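PDB 5YKR: probable aminotransferase, which belongs to the class-III aminotransferase family of pyridoxal-phosphate enzymes and carries the cofactor covalently bound. Local coordinates for residues A[354-366]-A[433-446]. Numbering follows the deposited sequence.
Sequences HMFQLAAQLEAGV and TCPATRAEDVELHD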
ATOM      1  N   HIS A 354     -24.422  14.642 -12.988  1.00 14.41           N
ATOM      2  CA  HIS A 354     -23.638  15.233 -14.067  1.00 14.17           C
ATOM      3  C   HIS A 354     -22.781  14.178 -14.764  1.00 13.12           C
ATOM      4  O   HIS A 354     -22.736  14.093 -16.004  1.00 15.19           O
ATOM      5  CB  HIS A 354     -22.747  16.343 -13.530  1.00 15.16           C
ATOM      6  CG  HIS A 354     -21.850  16.957 -14.560  1.00 16.75           C
ATOM      7  ND1 HIS A 354     -22.277  17.984 -15.375  1.00 19.54           N
ATOM      8  CD2 HIS A 354     -20.569  16.711 -14.906  1.00 16.45           C
ATOM      9  CE1 HIS A 354     -21.298  18.315 -16.191  1.00 19.42           C
ATOM     10  NE2 HIS A 354     -20.255  17.554 -15.933  1.00 17.74           N
ATOM     11  N   MET A 355     -22.076  13.382 -13.980  1.00 12.90           N
ATOM     12  CA  MET A 355     -21.209  12.341 -14.565  1.00 12.46           C
ATOM     13  C   MET A 355     -22.013  11.363 -15.433  1.00 12.47           C
ATOM     14  O   MET A 355     -21.564  10.962 -16.515  1.00 13.67           O
ATOM     15  CB  MET A 355     -20.489  11.609 -13.427  1.00 13.03           C
ATOM     16  CG  MET A 355     -19.440  12.459 -12.723  1.00 12.41           C
ATOM     17  SD  MET A 355     -18.965  11.923 -11.076  1.00 12.96           S
ATOM     18  CE  MET A 355     -18.135  10.384 -11.434  1.00 14.58           C
ATOM     19  N   PHE A 356     -23.197  11.006 -14.979  1.00 12.91           N
ATOM     20  CA  PHE A 356     -24.045  10.052 -15.752  1.00 13.54           C
ATOM     21  C   PHE A 356     -24.525  10.679 -17.071  1.00 15.11           C
ATOM     22  O   PHE A 356     -24.547  10.027 -18.109  1.00 14.70           O
ATOM     23  CB  PHE A 356     -25.295   9.654 -14.980  1.00 14.04           C
ATOM     24  CG  PHE A 356     -25.086   8.873 -13.735  1.00 14.99           C
ATOM     25  CD1 PHE A 356     -23.916   8.186 -13.479  1.00 15.19           C
ATOM     26  CD2 PHE A 356     -26.106   8.828 -12.799  1.00 19.01           C
ATOM     27  CE1 PHE A 356     -23.761   7.438 -12.337  1.00 15.76           C
ATOM     28  CE2 PHE A 356     -25.967   8.111 -11.617  1.00 21.47           C
ATOM     29  CZ  PHE A 356     -24.776   7.396 -11.403  1.00 18.76           C
ATOM     30  N   GLN A 357     -24.918  11.950 -17.021  1.00 15.38           N
ATOM     31  CA  GLN A 357     -25.379  12.604 -18.243  1.00 16.30           C
ATOM     32  C   GLN A 357     -24.267  12.609 -19.319  1.00 17.25           C
ATOM     33  O   GLN A 357     -24.493  12.302 -20.504  1.00 17.52           O
ATOM     34  CB  GLN A 357     -25.834  14.045 -17.927  1.00 18.57           C
ATOM     35  CG  GLN A 357     -26.202  14.887 -19.134  1.00 22.83           C
ATOM     36  CD  GLN A 357     -26.452  16.326 -18.749  1.00 29.80           C
ATOM     37  OE1 GLN A 357     -25.652  17.232 -19.054  1.00 41.33           O
ATOM     38  NE2 GLN A 357     -27.567  16.556 -18.097  1.00 37.94           N
ATOM     39  N   LEU A 358     -23.063  12.983 -18.894  1.00 15.88           N
ATOM     40  CA  LEU A 358     -21.946  13.087 -19.836  1.00 16.57           C
ATOM     41  C   LEU A 358     -21.507  11.694 -20.314  1.00 15.78           C
ATOM     42  O   LEU A 358     -21.180  11.519 -21.492  1.00 15.30           O
ATOM     43  CB  LEU A 358     -20.785  13.913 -19.261  1.00 17.46           C
ATOM     44  CG  LEU A 358     -20.892  15.442 -19.248  1.00 20.45           C
ATOM     45  CD1 LEU A 358     -20.859  15.963 -20.667  1.00 24.44           C
ATOM     46  CD2 LEU A 358     -22.187  15.910 -18.642  1.00 22.96           C
ATOM     47  N   ALA A 359     -21.513  10.715 -19.399  1.00 14.58           N
ATOM     48  CA  ALA A 359     -21.165   9.339 -19.777  1.00 13.69           C
ATOM     49  C   ALA A 359     -22.185   8.747 -20.753  1.00 14.32           C
ATOM     50  O   ALA A 359     -21.815   8.050 -21.697  1.00 14.65           O
ATOM     51  CB  ALA A 359     -20.968   8.488 -18.545  1.00 14.22           C
ATOM     52  N   ALA A 360     -23.465   9.031 -20.538  1.00 14.35           N
ATOM     53  CA  ALA A 360     -24.496   8.570 -21.464  1.00 14.12           C
ATOM     54  C   ALA A 360     -24.321   9.163 -22.824  1.00 14.80           C
ATOM     55  O   ALA A 360     -24.495   8.471 -23.818  1.00 16.42           O
ATOM     56  CB  ALA A 360     -25.860   8.895 -20.920  1.00 14.96           C
ATOM     57  N   GLN A 361     -23.939  10.442 -22.885  1.00 14.86           N
ATOM     58  CA  GLN A 361     -23.675  11.110 -24.158  1.00 15.31           C
ATOM     59  C   GLN A 361     -22.502  10.402 -24.873  1.00 14.93           C
ATOM     60  O   GLN A 361     -22.531  10.148 -26.060  1.00 16.72           O
ATOM     61  CB  GLN A 361     -23.382  12.604 -23.920  1.00 17.76           C
ATOM     62  CG  GLN A 361     -23.001  13.453 -25.160  1.00 19.00           C
ATOM     63  CD  GLN A 361     -22.349  14.809 -24.809  1.00 22.71           C
ATOM     64  OE1 GLN A 361     -22.400  15.241 -23.651  1.00 25.39           O
ATOM     65  NE2 GLN A 361     -21.734  15.476 -25.809  1.00 24.94           N
ATOM     66  N   LEU A 362     -21.447  10.098 -24.118  1.00 14.11           N
ATOM     67  CA  LEU A 362     -20.251   9.481 -24.680  1.00 14.01           C
ATOM     68  C   LEU A 362     -20.590   8.074 -25.210  1.00 14.56           C
ATOM     69  O   LEU A 362     -20.204   7.718 -26.339  1.00 15.26           O
ATOM     70  CB  LEU A 362     -19.127   9.464 -23.609  1.00 13.29           C
ATOM     71  CG  LEU A 362     -17.737   9.066 -24.123  1.00 14.81           C
ATOM     72  CD1 LEU A 362     -16.655   9.758 -23.277  1.00 17.11           C
ATOM     73  CD2 LEU A 362     -17.559   7.561 -24.133  1.00 15.29           C
ATOM     74  N   GLU A 363     -21.331   7.310 -24.405  1.00 14.91           N
ATOM     75  CA  GLU A 363     -21.784   5.971 -24.775  1.00 15.38           C
ATOM     76  C   GLU A 363     -22.617   6.012 -26.071  1.00 15.98           C
ATOM     77  O   GLU A 363     -22.373   5.251 -26.993  1.00 16.74           O
ATOM     78  CB  GLU A 363     -22.638   5.388 -23.652  1.00 16.28           C
ATOM     79  CG  GLU A 363     -23.258   4.025 -23.978  1.00 17.02           C
ATOM     80  CD  GLU A 363     -24.382   3.645 -23.020  1.00 16.41           C
ATOM     81  OE1 GLU A 363     -24.841   4.497 -22.212  1.00 19.61           O
ATOM     82  OE2 GLU A 363     -24.778   2.468 -23.064  1.00 22.18           O
ATOM     83  N   ALA A 364     -23.581   6.907 -26.124  1.00 17.01           N
ATOM     84  CA  ALA A 364     -24.459   7.020 -27.304  1.00 16.13           C
ATOM     85  C   ALA A 364     -23.646   7.337 -28.560  1.00 16.24           C
ATOM     86  O   ALA A 364     -23.916   6.774 -29.635  1.00 18.03           O
ATOM     87  CB  ALA A 364     -25.531   8.061 -27.045  1.00 17.94           C
ATOM     88  N   GLY A 365     -22.660   8.225 -28.437  1.00 15.23           N
ATOM     89  CA  GLY A 365     -21.788   8.553 -29.557  1.00 17.05           C
ATOM     90  C   GLY A 365     -20.958   7.356 -30.050  1.00 16.53           C
ATOM     91  O   GLY A 365     -20.891   7.090 -31.235  1.00 17.34           O
ATOM     92  N   VAL A 366     -20.332   6.645 -29.114  1.00 16.01           N
ATOM     93  CA  VAL A 366     -19.590   5.446 -29.486  1.00 15.48           C
ATOM     94  C   VAL A 366     -20.522   4.465 -30.209  1.00 16.63           C
ATOM     95  O   VAL A 366     -20.197   3.905 -31.261  1.00 15.75           O
ATOM     96  CB  VAL A 366     -18.905   4.811 -28.275  1.00 15.42           C
ATOM     97  CG1 VAL A 366     -18.255   3.483 -28.645  1.00 15.66           C
ATOM     98  CG2 VAL A 366     -17.811   5.722 -27.730  1.00 16.66           C
ATOM     99  N   THR A 433     -16.049   9.826 -16.840  1.00 11.75           N
ATOM    100  CA  THR A 433     -16.427  11.230 -16.667  1.00 11.80           C
ATOM    101  C   THR A 433     -16.322  11.635 -15.199  1.00 12.74           C
ATOM    102  O   THR A 433     -16.407  10.797 -14.308  1.00 14.09           O
ATOM    103  CB  THR A 433     -17.862  11.485 -17.163  1.00 14.48           C
ATOM    104  OG1 THR A 433     -18.761  10.698 -16.397  1.00 15.19           O
ATOM    105  CG2 THR A 433     -17.997  11.124 -18.612  1.00 14.26           C
ATOM    106  N   CYS A 434     -16.070  12.925 -14.981  1.00 12.60           N
ATOM    107  CA  CYS A 434     -15.997  13.506 -13.654  1.00 13.49           C
ATOM    108  C   CYS A 434     -16.825  14.785 -13.616  1.00 14.14           C
ATOM    109  O   CYS A 434     -17.323  15.227 -14.654  1.00 14.26           O
ATOM    110  CB  CYS A 434     -14.534  13.769 -13.251  1.00 12.78           C
ATOM    111  SG  CYS A 434     -13.703  15.044 -14.143  1.00 12.87           S
ATOM    112  N   PRO A 435     -16.969  15.399 -12.441  1.00 14.56           N
ATOM    113  CA  PRO A 435     -17.802  16.624 -12.390  1.00 15.45           C
ATOM    114  C   PRO A 435     -17.315  17.761 -13.273  1.00 15.66           C
ATOM    115  O   PRO A 435     -18.140  18.572 -13.701  1.00 18.53           O
ATOM    116  CB  PRO A 435     -17.748  17.006 -10.910  1.00 16.26           C
ATOM    117  CG  PRO A 435     -17.578  15.725 -10.221  1.00 17.46           C
ATOM    118  CD  PRO A 435     -16.631  14.936 -11.092  1.00 15.27           C
ATOM    119  N   ALA A 436     -15.996  17.790 -13.573  1.00 15.28           N
ATOM    120  CA  ALA A 436     -15.403  18.826 -14.420  1.00 16.06           C
ATOM    121  C   ALA A 436     -15.487  18.523 -15.948  1.00 16.53           C
ATOM    122  O   ALA A 436     -15.195  19.407 -16.770  1.00 18.61           O
ATOM    123  CB  ALA A 436     -13.972  19.071 -14.030  1.00 18.64           C
ATOM    124  N   THR A 437     -15.882  17.304 -16.322  1.00 15.53           N
ATOM    125  CA  THR A 437     -16.043  16.978 -17.746  1.00 15.57           C
ATOM    126  C   THR A 437     -17.153  17.850 -18.356  1.00 17.24           C
ATOM    127  O   THR A 437     -18.175  18.131 -17.690  1.00 18.96           O
ATOM    128  CB  THR A 437     -16.353  15.488 -17.955  1.00 16.31           C
ATOM    129  OG1 THR A 437     -15.417  14.712 -17.156  1.00 16.89           O
ATOM    130  CG2 THR A 437     -16.307  15.116 -19.447  1.00 18.35           C
ATOM    131  N   ARG A 438     -16.914  18.347 -19.559  1.00 20.00           N
ATOM    132  CA  ARG A 438     -17.894  19.186 -20.242  1.00 20.63           C
ATOM    133  C   ARG A 438     -18.399  18.480 -21.496  1.00 19.47           C
ATOM    134  O   ARG A 438     -17.717  17.610 -22.056  1.00 17.67           O
ATOM    135  CB  ARG A 438     -17.214  20.502 -20.658  1.00 24.05           C
ATOM    136  CG  ARG A 438     -16.684  21.361 -19.516  1.00 26.95           C
ATOM    137  CD  ARG A 438     -15.701  22.426 -20.012  1.00 33.49           C
ATOM    138  NE  ARG A 438     -14.631  21.842 -20.862  1.00 45.63           N
ATOM    139  CZ  ARG A 438     -13.641  22.507 -21.473  1.00 49.67           C
ATOM    140  NH1 ARG A 438     -13.517  23.832 -21.345  1.00 53.12           N
ATOM    141  NH2 ARG A 438     -12.740  21.826 -22.194  1.00 48.14           N
ATOM    142  N   ALA A 439     -19.581  18.876 -21.954  1.00 19.58           N
ATOM    143  CA  ALA A 439     -20.156  18.293 -23.169  1.00 18.95           C
ATOM    144  C   ALA A 439     -19.203  18.395 -24.361  1.00 18.41           C
ATOM    145  O   ALA A 439     -19.054  17.442 -25.132  1.00 18.07           O
ATOM    146  CB  ALA A 439     -21.469  18.982 -23.484  1.00 21.45           C
ATOM    147  N   GLU A 440     -18.511  19.516 -24.496  1.00 19.16           N
ATOM    148  CA  GLU A 440     -17.526  19.667 -25.572  1.00 19.85           C
ATOM    149  C   GLU A 440     -16.406  18.640 -25.543  1.00 18.47           C
ATOM    150  O   GLU A 440     -15.840  18.281 -26.585  1.00 19.28           O
ATOM    151  CB  GLU A 440     -16.958  21.112 -25.668  1.00 22.78           C
ATOM    152  CG  GLU A 440     -16.115  21.567 -24.500  1.00 29.03           C
ATOM    153  CD  GLU A 440     -15.795  23.057 -24.511  1.00 37.87           C
ATOM    154  OE1 GLU A 440     -14.943  23.468 -25.345  1.00 51.74           O
ATOM    155  OE2 GLU A 440     -16.377  23.800 -23.678  1.00 48.67           O
ATOM    156  N   ASP A 441     -16.053  18.199 -24.335  1.00 16.40           N
ATOM    157  CA  ASP A 441     -14.975  17.232 -24.182  1.00 16.01           C
ATOM    158  C   ASP A 441     -15.433  15.867 -24.700  1.00 16.29           C
ATOM    159  O   ASP A 441     -14.683  15.154 -25.379  1.00 16.24           O
ATOM    160  CB  ASP A 441     -14.638  17.068 -22.700  1.00 16.43           C
ATOM    161  CG  ASP A 441     -14.162  18.329 -22.032  1.00 18.75           C
ATOM    162  OD1 ASP A 441     -13.624  19.231 -22.719  1.00 20.49           O
ATOM    163  OD2 ASP A 441     -14.351  18.407 -20.773  1.00 21.25           O
ATOM    164  N   VAL A 442     -16.672  15.527 -24.397  1.00 15.50           N
ATOM    165  CA  VAL A 442     -17.276  14.307 -24.923  1.00 15.28           C
ATOM    166  C   VAL A 442     -17.381  14.372 -26.457  1.00 15.68           C
ATOM    167  O   VAL A 442     -17.072  13.382 -27.149  1.00 16.49           O
ATOM    168  CB  VAL A 442     -18.637  14.058 -24.276  1.00 15.57           C
ATOM    169  CG1 VAL A 442     -19.348  12.906 -24.952  1.00 17.14           C
ATOM    170  CG2 VAL A 442     -18.480  13.799 -22.797  1.00 17.21           C
ATOM    171  N   GLU A 443     -17.791  15.521 -26.985  1.00 16.31           N
ATOM    172  CA  GLU A 443     -17.877  15.673 -28.432  1.00 18.37           C
ATOM    173  C   GLU A 443     -16.514  15.504 -29.094  1.00 17.57           C
ATOM    174  O   GLU A 443     -16.411  14.901 -30.188  1.00 18.93           O
ATOM    175  CB  GLU A 443     -18.535  17.044 -28.771  1.00 21.11           C
ATOM    176  CG  GLU A 443     -19.996  17.105 -28.349  1.00 26.79           C
ATOM    177  CD  GLU A 443     -20.594  18.526 -28.107  1.00 38.33           C
ATOM    178  OE1 GLU A 443     -19.996  19.585 -28.486  1.00 49.43           O
ATOM    179  OE2 GLU A 443     -21.711  18.586 -27.517  1.00 47.61           O
ATOM    180  N   LEU A 444     -15.468  16.020 -28.465  1.00 17.19           N
ATOM    181  CA  LEU A 444     -14.117  15.854 -29.019  1.00 16.26           C
ATOM    182  C   LEU A 444     -13.733  14.378 -29.033  1.00 16.09           C
ATOM    183  O   LEU A 444     -13.261  13.845 -30.056  1.00 16.68           O
ATOM    184  CB  LEU A 444     -13.094  16.678 -28.248  1.00 16.81           C
ATOM    185  CG  LEU A 444     -11.625  16.560 -28.690  1.00 17.59           C
ATOM    186  CD1 LEU A 444     -11.446  17.040 -30.140  1.00 19.81           C
ATOM    187  CD2 LEU A 444     -10.722  17.342 -27.777  1.00 18.95           C
ATOM    188  N   HIS A 445     -13.894  13.693 -27.912  1.00 14.81           N
ATOM    189  CA  HIS A 445     -13.685  12.238 -27.909  1.00 14.67           C
ATOM    190  C   HIS A 445     -14.404  11.559 -29.066  1.00 14.41           C
ATOM    191  O   HIS A 445     -13.833  10.719 -29.781  1.00 14.69           O
ATOM    192  CB  HIS A 445     -14.175  11.654 -26.568  1.00 14.26           C
ATOM    193  CG  HIS A 445     -14.157  10.149 -26.532  1.00 15.16           C
ATOM    194  ND1 HIS A 445     -15.217   9.344 -26.925  1.00 14.77           N
ATOM    195  CD2 HIS A 445     -13.177   9.307 -26.135  1.00 17.50           C
ATOM    196  CE1 HIS A 445     -14.874   8.076 -26.798  1.00 17.37           C
ATOM    197  NE2 HIS A 445     -13.647   8.029 -26.288  1.00 19.92           N
ATOM    198  N   ASP A 446     -15.679  11.861 -29.198  1.00 15.36           N
ATOM    199  CA  ASP A 446     -16.547  11.184 -30.167  1.00 15.56           C
ATOM    200  C   ASP A 446     -16.031  11.395 -31.587  1.00 16.51           C
ATOM    201  O   ASP A 446     -15.940  10.428 -32.378  1.00 16.25           O
ATOM    202  CB  ASP A 446     -17.986  11.697 -30.039  1.00 16.84           C
ATOM    203  CG  ASP A 446     -18.963  10.800 -30.736  1.00 16.90           C
ATOM    204  OD1 ASP A 446     -19.041   9.611 -30.344  1.00 19.38           O
ATOM    205  OD2 ASP A 446     -19.608  11.247 -31.717  1.00 23.30           O
TER
HETATM  206  O   HOH W   1     -18.107   9.298 -27.739  1.00 19.27           O
HETATM  207  O   HOH W   2     -21.139   9.459 -32.928  1.00 24.66           O
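T433 and M355 meet through a hydrogen bond. T433 OG1 donates to M355 O at 2.8 Å. The same oxygen already accepts the helical bond from A359 N, and the two donors reach it from opposite faces of its carbonyl plane. With chi1 at 61°, T433 turns CG2 anti to its carbonyl carbon, and this methyl packs 3.6 Å from A359 N. M355 lays its sulfur beside the ring of P435, M355 SD to P435 CD 3.8 Å. The preceding residue, H354, donates from NE2 to T437 O at 2.8 Å, with that oxygen in the ring plane. This ties the turn 434-437 to the helix. Further along, V442 splits its two methyls. V442 CG1 rests 3.6 Å from L362 CA and also touches the Q361 amide, while V442 CG2 meets L358 CD1 at 3.9 Å. L362 CD1 then sits over one face of the H445 ring, a CH-pi contact. A water joins L362 O, H445 ND1 and D446 OD1. Helix 349-372 and the C-terminal helix 439-456 thus form a near-parallel pair within the class-III aminotransferase fold, at 19° between the short segments. Alongside, A359 and L362 touch V386 of strand 385-389, and V366 touches V379 of strand 378-382. T433 itself makes backbone hydrogen bonds with A384.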